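Local coordinates for 2-oxoadipate dioxygenase/decarboxylase, chloroplastic/amyloplastic (Oryza sativa, PDB 6W1K), which uses iron(II) and dioxygen to decarboxylate and hydroxylate 2-oxoadipate to D-2-hydroxyglutarate in a D-lysine catabolic pathway, at residues A[23-26]-A[27-31]; A[168-171]-A[172-176]; A[207-210]-A[211-214]; A[285-288]-A[289-292]. All coordinates share one frame; numbering follows the deposited sequence.

Contact 1: A[23-26]-A[27-31]; sequences RTVI and SNMEK
The carboxamide of Asn-28 turns one face to the carbonyl of Thr-24, one helical turn back; on the same side of the amide, beyond OD1, lies the ammonium group of Lys-31. CG of Asn-28 is 3.5 Å from O of Thr-24, which stands well above the amide plane; ND2 is also near, but its angle is too poor for a hydrogen bond. With CG anti to the carbonyl carbon (chi1 -78°), the amide lies back against the preceding turn. A water on this side joins the two residues, donating to Thr-24 O at 3.0 Å and weakly to Asn-28 OD1. Lys-31 NZ gives a bond of 3.2 Å to Asn-28 OD1, 41° out of the carbonyl plane, and a shorter one of 2.8 Å to Ser-27 OG. With Asn-28 shortened to an alanine, the ammonium of Lys-31 would probably lose one of its acceptors and the water one of its anchors.

On another flank of the helix the contact is apolar. Met-29 runs extended beyond CG, bringing SD to 4.1 Å from CG2 of Ile-26 and CE to 4.5 Å from CG1 of Val-25. The turns themselves are joined by i to i+4 backbone bonds, such as Met-29 N to Val-25 O at 3.0 Å with a 160° angle at the hydrogen.

Both segments belong to helix 16-36. Val-25 and Met-29 pack on helix 154-160, while Ile-26 meets Phe-60 and Met-29 meets Phe-62 of strand 57-65, which ties the helix to the central sheet.

Contact 2: A[168-171]-A[172-176]; sequences PIYS and DFQVL
Ile-169, at the N-cap position, lays its side chain across the carboxylate of Asp-172, with CG1 3.4 Å from OD2. CG1 sits between the backbone N and the carbonyl carbon (chi1 65°), which directs this branch at the acid. The carbonyl O of Ile-169 accepts Phe-173 N at 3.3 Å, in the carbonyl plane, and Asp-172 N more weakly. The carboxylate is engaged further: OD2 forms a salt bridge with Lys-142 and a hydrogen bond with Tyr-143.

Tyr-170 follows, its ring covered on one face by Gln-174. CG of Gln-174 stands 3.8 Å from the ring centroid and 21° off the normal, a CH-pi contact; beyond it the amide lies stacked on the ring, their planes 14° apart, with CD 3.5 Å from CE2 of Tyr-170. The same ring meets Phe-173 obliquely, CE1 to CD1 at 3.8 Å, and both rings touch Phe-253.

Ser-171 reaches Asp-172 through a water, which is 2.8 Å from Ser-171 OG and donates to Asp-172 OD1 at 2.7 Å. Its carbonyl O takes Val-175 N, one turn on.

Helix 170-179 packs on helices 134-147, through Val-175 and Leu-176, and 181-189, through Phe-173 and Leu-176. The contact has the features of a helix start: an N-cap residue, an i to i+4 ladder beginning there, and an acid in the first turn, where its negative charge would be favourably placed toward the helix dipole.

Contact 3: A[207-210]-A[211-214]; sequences IRSI and NKFN. With SO4 (sulfate ion), chain H.
Contacts of the Phe-213 ring come first. The apolar one is with Ile-207, whose CD1 meets CD1 of the ring at 4.0 Å, the two side chains running at a slant to each other. A carbonyl-to-ring-edge contact is separate from it: Ile-207 O lies in the ring plane, 3.4 Å from Phe-213 CD1. CG of Phe-213 lies opposite the backbone N (chi1 -170°), which carries the ring back beside the turn 207-208. There it also meets Phe-268 and Val-47, the latter on helix 38-51. Cutting the ring back to an alanine would probably open a gap beside Ile-207 and deprive Phe-268 of an aromatic neighbour.

Backbone hydrogen bonds start the helix. Phe-213 N donates to Ser-209 O at 2.8 Å, in the carbonyl plane, and Asn-214 N to Ile-210 O at the same length. Ser-209 holds the N-cap position of helix 210-219, where the loop from strand 195-199 enters it, but its hydroxyl OG lies 3.8 Å from Asn-211 N. A water bridges the two, 2.8 Å from Ser-209 OG and accepting from Asn-211 N at 3.1 Å.

Polar links lead outward too: Ile-210 N bonds to Glu-270 OE1, and Asn-214 OD1 to Ser-242 OG.

The charged contact is weak. Arg-208, extended from CG to NE, presents its guanidinium edge to a sulfate probably derived from the crystallisation liquor, NH2 making a weak hydrogen bond of 3.4 Å to sulfate O1, while NH1 bonds to Ser-205 O.

Contact 4: A[285-288]-A[289-292]; sequences VNEH and HRRD
His-289 accepts the backbone N-H of Asn-286 on ND1 at 3.0 Å, with an angle of 169° at the hydrogen and the donor in the ring plane. The side chains of His-288 and His-289 run alongside each other; NE2 of His-288 lies over one face of the His-289 ring, offset toward its rim, and the rings meet obliquely, centroids 3.9 Å apart and planes inclined at 39°. Next to them, CG1 of Val-285 sits over one face of the Arg-290 guanidinium, 3.6 Å from NE. CG of Arg-290, anti to the carbonyl carbon (chi1 -56°), starts the extended chain that crosses Val-285 at about a right angle.

Backbone bonds position these groups: His-289 N to Asn-286 O at 2.9 Å and Arg-290 N to Glu-287 O at 3.2 Å. A water donates to Glu-287 OE1 at 2.7 Å and accepts weakly from Arg-290 NE.

Farther out, Arg-290 NH1 bonds to Arg-271 O, Glu-287 OE2 pairs with Arg-121, and Phe-277 meets the His-289 ring edge-to-face.

Successive i to i+3 bonds mark a short 3-10 turn, set in the loop joining strand 258-271 to helix 296-302; that helix supplies Ala-299 and Ile-302 to the 2-oxoadipate pocket.

How the contacts relate
The four contacts follow one another along the chain without touching. Contacts 3 and 4 are the nearest pair, with centres 18 Å and nearest atoms about 8 Å apart; contacts 2 and 4 lie on opposite sides of the chain's centre, 44 Å between centres. Contact 3 approaches the active site most closely: the side chain of Ile-210 is about 6 Å from that of Gln-241, which binds 2-oxoadipate, and about 11 Å from the nickel ion. Glu-287 of contact 4 and Ile-26 of contact 1 lie about 9 and 11 Å, side chain to side chain, from the metal ligand His-59. In contact 2, the side chain of Phe-173 is about 10 Å from that of the substrate-binding Arg-63.

Contact 1: A[23-26]-A[27-31]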
loop_
_atom_site.group_PDB
_atom_site.type_symbol
_atom_site.label_atom_id
_atom_site.label_comp_id
_atom_site.label_asym_id
_atom_site.label_seq_id
_atom_site.Cartn_x
_atom_site.Cartn_y
_atom_site.Cartn_z
ATOM N N ARG A 23 -15.012 4.811 6.648
ATOM C CA ARG A 23 -13.870 5.190 7.475
ATOM C C ARG A 23 -13.683 4.269 8.679
ATOM O O ARG A 23 -12.538 4.039 9.090
ATOM C CB ARG A 23 -14.009 6.637 7.925
ATOM C CG ARG A 23 -13.870 7.606 6.747
ATOM C CD ARG A 23 -14.114 9.023 7.161
ATOM N NE ARG A 23 -14.099 9.968 6.037
ATOM C CZ ARG A 23 -13.006 10.599 5.582
ATOM N NH1 ARG A 23 -11.807 10.350 6.122
ATOM N NH2 ARG A 23 -13.100 11.468 4.571
ATOM N N THR A 24 -14.756 3.730 9.268
ATOM C CA THR A 24 -14.532 2.753 10.349
ATOM C C THR A 24 -13.872 1.490 9.807
ATOM O O THR A 24 -13.137 0.817 10.541
ATOM C CB THR A 24 -15.822 2.353 11.083
ATOM O OG1 THR A 24 -16.649 1.537 10.234
ATOM C CG2 THR A 24 -16.564 3.571 11.585
ATOM N N VAL A 25 -14.130 1.129 8.538
ATOM C CA VAL A 25 -13.522 -0.070 7.981
ATOM C C VAL A 25 -12.021 0.142 7.778
ATOM O O VAL A 25 -11.197 -0.720 8.137
ATOM C CB VAL A 25 -14.217 -0.477 6.662
ATOM C CG1 VAL A 25 -13.484 -1.678 6.015
ATOM C CG2 VAL A 25 -15.689 -0.880 6.865
ATOM N N ILE A 26 -11.636 1.262 7.173
ATOM C CA ILE A 26 -10.214 1.444 6.905
ATOM C C ILE A 26 -9.501 1.703 8.216
ATOM O O ILE A 26 -8.308 1.406 8.335
ATOM C CB ILE A 26 -9.908 2.530 5.846
ATOM C CG1 ILE A 26 -10.548 3.878 6.145
ATOM C CG2 ILE A 26 -10.333 2.012 4.485
ATOM C CD1 ILE A 26 -9.939 5.047 5.345
ATOM N N SER A 27 -10.227 2.191 9.219
ATOM C CA SER A 27 -9.648 2.343 10.547
ATOM C C SER A 27 -9.306 0.989 11.139
ATOM O O SER A 27 -8.246 0.825 11.752
ATOM C CB SER A 27 -10.612 3.117 11.443
ATOM O OG SER A 27 -10.147 3.103 12.759
ATOM N N ASN A 28 -10.162 -0.014 10.913
ATOM C CA ASN A 28 -9.865 -1.353 11.409
ATOM C C ASN A 28 -8.716 -1.987 10.636
ATOM O O ASN A 28 -7.899 -2.694 11.222
ATOM C CB ASN A 28 -11.130 -2.218 11.363
ATOM C CG ASN A 28 -12.055 -1.903 12.505
ATOM O OD1 ASN A 28 -11.590 -1.527 13.565
ATOM N ND2 ASN A 28 -13.356 -2.005 12.294
ATOM N N MET A 29 -8.616 -1.733 9.322
ATOM C CA MET A 29 -7.444 -2.208 8.593
ATOM C C MET A 29 -6.174 -1.635 9.208
ATOM O O MET A 29 -5.183 -2.350 9.402
ATOM C CB MET A 29 -7.543 -1.826 7.116
ATOM C CG MET A 29 -8.730 -2.447 6.379
ATOM S SD MET A 29 -8.868 -1.778 4.696
ATOM C CE MET A 29 -9.796 -3.044 3.863
ATOM N N GLU A 30 -6.194 -0.340 9.512
ATOM C CA GLU A 30 -5.047 0.334 10.095
ATOM C C GLU A 30 -4.730 -0.188 11.484
ATOM O O GLU A 30 -3.552 -0.219 11.882
ATOM C CB GLU A 30 -5.325 1.826 10.180
ATOM C CG GLU A 30 -4.230 2.627 10.802
ATOM C CD GLU A 30 -4.725 3.978 11.315
ATOM O OE1 GLU A 30 -5.628 4.014 12.183
ATOM O OE2 GLU A 30 -4.202 5.005 10.866
ATOM N N LYS A 31 -5.754 -0.575 12.251
ATOM C CA LYS A 31 -5.506 -1.091 13.598
ATOM C C LYS A 31 -4.710 -2.394 13.570
ATOM O O LYS A 31 -3.802 -2.589 14.391
ATOM C CB LYS A 31 -6.831 -1.300 14.335
ATOM C CG LYS A 31 -7.670 -0.042 14.451
ATOM C CD LYS A 31 -8.365 0.076 15.815
ATOM C CE LYS A 31 -9.327 1.287 15.853
ATOM N NZ LYS A 31 -10.424 1.153 14.807
HETATM O O HOH W 1 -13.013 1.284 13.464
#

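Contact 2: A[168-171]-A[172-176]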
loop_
_atom_site.group_PDB
_atom_site.type_symbol
_atom_site.label_atom_id
_atom_site.label_comp_id
_atom_site.label_asym_id
_atom_site.label_seq_id
_atom_site.Cartn_x
_atom_site.Cartn_y
_atom_site.Cartn_z
ATOM N N PRO A 168 -0.216 -21.875 6.563
ATOM C CA PRO A 168 0.737 -22.583 5.690
ATOM C C PRO A 168 1.728 -23.426 6.468
ATOM O O PRO A 168 2.015 -23.166 7.642
ATOM C CB PRO A 168 1.469 -21.450 4.969
ATOM C CG PRO A 168 0.842 -20.184 5.424
ATOM C CD PRO A 168 0.008 -20.422 6.609
ATOM N N ILE A 169 2.230 -24.490 5.801
ATOM C CA ILE A 169 3.357 -25.254 6.317
ATOM C C ILE A 169 4.629 -24.594 5.811
ATOM O O ILE A 169 4.666 -24.003 4.726
ATOM C CB ILE A 169 3.308 -26.750 5.928
ATOM C CG1 ILE A 169 3.454 -26.898 4.418
ATOM C CG2 ILE A 169 1.991 -27.362 6.397
ATOM C CD1 ILE A 169 3.336 -28.297 3.929
ATOM N N TYR A 170 5.688 -24.724 6.605
ATOM C CA TYR A 170 6.919 -23.994 6.326
ATOM C C TYR A 170 7.504 -24.405 4.978
ATOM O O TYR A 170 8.005 -23.561 4.231
ATOM C CB TYR A 170 7.946 -24.244 7.450
ATOM C CG TYR A 170 9.217 -23.421 7.265
ATOM C CD1 TYR A 170 9.133 -22.072 7.023
ATOM C CD2 TYR A 170 10.488 -23.997 7.318
ATOM C CE1 TYR A 170 10.278 -21.294 6.819
ATOM C CE2 TYR A 170 11.640 -23.219 7.132
ATOM C CZ TYR A 170 11.524 -21.870 6.874
ATOM O OH TYR A 170 12.654 -21.093 6.689
ATOM N N SER A 171 7.474 -25.704 4.667
ATOM C CA SER A 171 8.035 -26.183 3.411
ATOM C C SER A 171 7.421 -25.445 2.228
ATOM O O SER A 171 8.111 -25.126 1.255
ATOM C CB SER A 171 7.806 -27.682 3.259
ATOM O OG SER A 171 6.429 -27.998 3.324
ATOM N N ASP A 172 6.128 -25.156 2.292
ATOM C CA ASP A 172 5.499 -24.471 1.169
ATOM C C ASP A 172 5.969 -23.022 1.088
ATOM O O ASP A 172 6.196 -22.491 -0.009
ATOM C CB ASP A 172 3.982 -24.528 1.291
ATOM C CG ASP A 172 3.386 -25.917 0.979
ATOM O OD1 ASP A 172 4.074 -26.752 0.357
ATOM O OD2 ASP A 172 2.200 -26.142 1.344
ATOM N N PHE A 173 6.058 -22.355 2.240
ATOM C CA PHE A 173 6.616 -21.009 2.304
ATOM C C PHE A 173 8.031 -20.994 1.736
ATOM O O PHE A 173 8.391 -20.103 0.963
ATOM C CB PHE A 173 6.590 -20.535 3.758
ATOM C CG PHE A 173 7.168 -19.157 3.982
ATOM C CD1 PHE A 173 8.441 -19.001 4.463
ATOM C CD2 PHE A 173 6.407 -18.029 3.749
ATOM C CE1 PHE A 173 8.964 -17.719 4.693
ATOM C CE2 PHE A 173 6.910 -16.769 3.994
ATOM C CZ PHE A 173 8.192 -16.611 4.452
ATOM N N GLN A 174 8.831 -21.993 2.081
ATOM C CA GLN A 174 10.194 -22.065 1.576
ATOM C C GLN A 174 10.220 -22.123 0.051
ATOM O O GLN A 174 11.012 -21.424 -0.588
ATOM C CB GLN A 174 10.900 -23.285 2.153
ATOM C CG GLN A 174 11.587 -23.086 3.471
ATOM C CD GLN A 174 12.234 -24.386 3.926
ATOM O OE1 GLN A 174 11.560 -25.421 4.023
ATOM N NE2 GLN A 174 13.548 -24.357 4.161
ATOM N N VAL A 175 9.402 -23.000 -0.546
ATOM C CA VAL A 175 9.387 -23.157 -2.004
ATOM C C VAL A 175 8.962 -21.857 -2.687
ATOM O O VAL A 175 9.559 -21.433 -3.688
ATOM C CB VAL A 175 8.461 -24.325 -2.395
ATOM C CG1 VAL A 175 8.226 -24.344 -3.893
ATOM C CG2 VAL A 175 9.049 -25.659 -1.932
ATOM N N LEU A 176 7.917 -21.216 -2.178
ATOM C CA LEU A 176 7.477 -19.955 -2.792
ATOM C C LEU A 176 8.527 -18.868 -2.624
ATOM O O LEU A 176 8.805 -18.113 -3.563
ATOM C CB LEU A 176 6.161 -19.516 -2.183
ATOM C CG LEU A 176 4.928 -20.332 -2.563
ATOM C CD1 LEU A 176 3.710 -19.665 -1.880
ATOM C CD2 LEU A 176 4.735 -20.443 -4.073
HETATM O O HOH W 2 6.366 -28.214 0.577
#

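Contact 3: A[207-210]-A[211-214]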
loop_
_atom_site.group_PDB
_atom_site.type_symbol
_atom_site.label_atom_id
_atom_site.label_comp_id
_atom_site.label_asym_id
_atom_site.label_seq_id
_atom_site.Cartn_x
_atom_site.Cartn_y
_atom_site.Cartn_z
ATOM N N ILE A 207 10.099 18.766 7.657
ATOM C CA ILE A 207 10.120 17.411 7.124
ATOM C C ILE A 207 9.022 17.213 6.081
ATOM O O ILE A 207 8.825 16.104 5.579
ATOM C CB ILE A 207 10.001 16.369 8.251
ATOM C CG1 ILE A 207 8.710 16.558 9.045
ATOM C CG2 ILE A 207 11.198 16.478 9.202
ATOM C CD1 ILE A 207 8.349 15.327 9.897
ATOM N N ARG A 208 8.306 18.284 5.734
ATOM C CA ARG A 208 7.440 18.223 4.562
ATOM C C ARG A 208 8.231 18.003 3.274
ATOM O O ARG A 208 7.674 17.489 2.298
ATOM C CB ARG A 208 6.615 19.508 4.453
ATOM C CG ARG A 208 7.395 20.725 3.991
ATOM C CD ARG A 208 6.467 21.945 4.022
ATOM N NE ARG A 208 7.117 23.152 3.532
ATOM C CZ ARG A 208 7.939 23.901 4.252
ATOM N NH1 ARG A 208 8.219 23.573 5.504
ATOM N NH2 ARG A 208 8.491 24.980 3.716
ATOM N N SER A 209 9.501 18.391 3.240
ATOM C CA SER A 209 10.368 18.014 2.135
ATOM C C SER A 209 10.871 16.589 2.350
ATOM O O SER A 209 11.382 16.262 3.427
ATOM C CB SER A 209 11.545 18.980 2.017
ATOM O OG SER A 209 12.494 18.459 1.102
ATOM N N ILE A 210 10.729 15.744 1.328
ATOM C CA ILE A 210 10.944 14.311 1.550
ATOM C C ILE A 210 12.413 14.014 1.843
ATOM O O ILE A 210 12.729 13.074 2.585
ATOM C CB ILE A 210 10.425 13.496 0.348
ATOM C CG1 ILE A 210 10.392 12.003 0.717
ATOM C CG2 ILE A 210 11.229 13.802 -0.879
ATOM C CD1 ILE A 210 9.427 11.196 -0.146
ATOM N N ASN A 211 13.333 14.802 1.290
ATOM C CA ASN A 211 14.745 14.588 1.591
ATOM C C ASN A 211 15.031 14.844 3.063
ATOM O O ASN A 211 15.767 14.081 3.706
ATOM C CB ASN A 211 15.618 15.471 0.707
ATOM C CG ASN A 211 15.872 14.860 -0.663
ATOM O OD1 ASN A 211 16.104 13.655 -0.787
ATOM N ND2 ASN A 211 15.831 15.693 -1.701
ATOM N N LYS A 212 14.411 15.874 3.614
ATOM C CA LYS A 212 14.496 16.190 5.051
ATOM C C LYS A 212 13.774 15.084 5.817
ATOM O O LYS A 212 14.275 14.665 6.839
ATOM C CB LYS A 212 13.841 17.532 5.365
ATOM C CG LYS A 212 14.807 18.674 5.613
ATOM C CD LYS A 212 15.357 19.259 4.352
ATOM C CE LYS A 212 16.211 20.487 4.598
ATOM N NZ LYS A 212 15.394 21.645 5.025
ATOM N N PHE A 213 12.626 14.628 5.321
ATOM C CA PHE A 213 11.881 13.560 5.976
ATOM C C PHE A 213 12.724 12.290 6.082
ATOM O O PHE A 213 12.794 11.664 7.142
ATOM C CB PHE A 213 10.582 13.251 5.223
ATOM C CG PHE A 213 9.667 12.340 5.985
ATOM C CD1 PHE A 213 8.625 12.865 6.737
ATOM C CD2 PHE A 213 9.868 10.953 5.991
ATOM C CE1 PHE A 213 7.802 12.046 7.465
ATOM C CE2 PHE A 213 9.056 10.135 6.739
ATOM C CZ PHE A 213 8.002 10.682 7.463
ATOM N N ASN A 214 13.383 11.908 4.989
ATOM C CA ASN A 214 14.213 10.706 5.013
ATOM C C ASN A 214 15.300 10.797 6.076
ATOM O O ASN A 214 15.571 9.818 6.787
ATOM C CB ASN A 214 14.829 10.470 3.639
ATOM C CG ASN A 214 13.835 9.912 2.655
ATOM O OD1 ASN A 214 12.728 9.516 3.026
ATOM N ND2 ASN A 214 14.204 9.902 1.387
HETATM S S SO4 H . 10.850 25.825 7.038
HETATM O O1 SO4 H . 10.181 26.685 6.061
HETATM O O2 SO4 H . 9.879 25.362 8.028
HETATM O O3 SO4 H . 11.452 24.682 6.352
HETATM O O4 SO4 H . 11.889 26.598 7.716
HETATM O O HOH W 3 13.104 16.838 -1.062
#

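Contact 4: A[285-288]-A[289-292]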
loop_
_atom_site.group_PDB
_atom_site.type_symbol
_atom_site.label_atom_id
_atom_site.label_comp_id
_atom_site.label_asym_id
_atom_site.label_seq_id
_atom_site.Cartn_x
_atom_site.Cartn_y
_atom_site.Cartn_z
ATOM N N VAL A 285 -1.387 25.840 -3.570
ATOM C CA VAL A 285 -1.327 24.499 -4.138
ATOM C C VAL A 285 -2.215 23.572 -3.319
ATOM O O VAL A 285 -2.097 23.502 -2.092
ATOM C CB VAL A 285 0.121 23.990 -4.187
ATOM C CG1 VAL A 285 0.186 22.652 -4.877
ATOM C CG2 VAL A 285 1.015 24.982 -4.915
ATOM N N ASN A 286 -3.124 22.876 -4.000
ATOM C CA ASN A 286 -3.956 21.829 -3.421
ATOM C C ASN A 286 -3.615 20.500 -4.081
ATOM O O ASN A 286 -2.830 20.444 -5.030
ATOM C CB ASN A 286 -5.439 22.149 -3.599
ATOM C CG ASN A 286 -5.811 23.485 -3.001
ATOM O OD1 ASN A 286 -5.732 24.539 -3.650
ATOM N ND2 ASN A 286 -6.212 23.450 -1.737
ATOM N N GLU A 287 -4.223 19.423 -3.578
ATOM C CA GLU A 287 -3.801 18.088 -4.010
ATOM C C GLU A 287 -4.039 17.896 -5.501
ATOM O O GLU A 287 -3.266 17.207 -6.172
ATOM C CB GLU A 287 -4.531 17.011 -3.193
ATOM C CG GLU A 287 -4.011 15.559 -3.392
ATOM C CD GLU A 287 -2.683 15.264 -2.686
ATOM O OE1 GLU A 287 -2.154 16.156 -1.976
ATOM O OE2 GLU A 287 -2.176 14.123 -2.837
ATOM N N HIS A 288 -5.075 18.531 -6.051
ATOM C CA HIS A 288 -5.370 18.325 -7.463
ATOM C C HIS A 288 -4.389 19.058 -8.374
ATOM O O HIS A 288 -4.339 18.764 -9.572
ATOM C CB HIS A 288 -6.824 18.722 -7.759
ATOM C CG HIS A 288 -7.065 20.194 -7.847
ATOM N ND1 HIS A 288 -7.407 20.960 -6.753
ATOM C CD2 HIS A 288 -7.060 21.036 -8.909
ATOM C CE1 HIS A 288 -7.570 22.216 -7.130
ATOM N NE2 HIS A 288 -7.364 22.291 -8.434
ATOM N N HIS A 289 -3.565 19.946 -7.830
ATOM C CA HIS A 289 -2.527 20.625 -8.595
ATOM C C HIS A 289 -1.231 19.841 -8.666
ATOM O O HIS A 289 -0.257 20.334 -9.250
ATOM C CB HIS A 289 -2.211 21.972 -7.969
ATOM C CG HIS A 289 -3.337 22.943 -8.012
ATOM N ND1 HIS A 289 -3.869 23.513 -6.876
ATOM C CD2 HIS A 289 -4.020 23.469 -9.057
ATOM C CE1 HIS A 289 -4.828 24.356 -7.219
ATOM N NE2 HIS A 289 -4.943 24.343 -8.536
ATOM N N ARG A 290 -1.184 18.676 -8.032
ATOM C CA ARG A 290 0.025 17.894 -7.854
ATOM C C ARG A 290 -0.051 16.623 -8.689
ATOM O O ARG A 290 -1.134 16.137 -9.037
ATOM C CB ARG A 290 0.226 17.566 -6.368
ATOM C CG ARG A 290 0.264 18.793 -5.461
ATOM C CD ARG A 290 0.511 18.385 -4.001
ATOM N NE ARG A 290 0.747 19.531 -3.125
ATOM C CZ ARG A 290 1.936 20.091 -2.931
ATOM N NH1 ARG A 290 3.010 19.611 -3.543
ATOM N NH2 ARG A 290 2.057 21.126 -2.118
ATOM N N ARG A 291 1.123 16.093 -9.014
ATOM C CA ARG A 291 1.213 14.861 -9.782
ATOM C C ARG A 291 0.420 13.759 -9.096
ATOM O O ARG A 291 0.642 13.452 -7.921
ATOM C CB ARG A 291 2.681 14.466 -9.945
ATOM C CG ARG A 291 2.901 12.983 -10.267
ATOM C CD ARG A 291 2.649 12.701 -11.744
ATOM N NE ARG A 291 3.634 11.774 -12.316
ATOM C CZ ARG A 291 3.561 10.448 -12.244
ATOM N NH1 ARG A 291 2.543 9.846 -11.611
ATOM N NH2 ARG A 291 4.513 9.712 -12.805
ATOM N N ASP A 292 -0.521 13.181 -9.831
ATOM C CA ASP A 292 -1.358 12.113 -9.318
ATOM C C ASP A 292 -0.859 10.757 -9.814
ATOM O O ASP A 292 0.005 10.648 -10.681
ATOM C CB ASP A 292 -2.822 12.324 -9.718
ATOM C CG ASP A 292 -3.796 11.649 -8.749
ATOM O OD1 ASP A 292 -3.319 10.921 -7.826
ATOM O OD2 ASP A 292 -5.032 11.846 -8.927
HETATM O O HOH W 4 -2.529 14.584 -6.728
HETATM O O HOH W 5 -1.912 18.720 -1.158
HETATM O O HOH W 6 -3.583 16.291 -10.208
#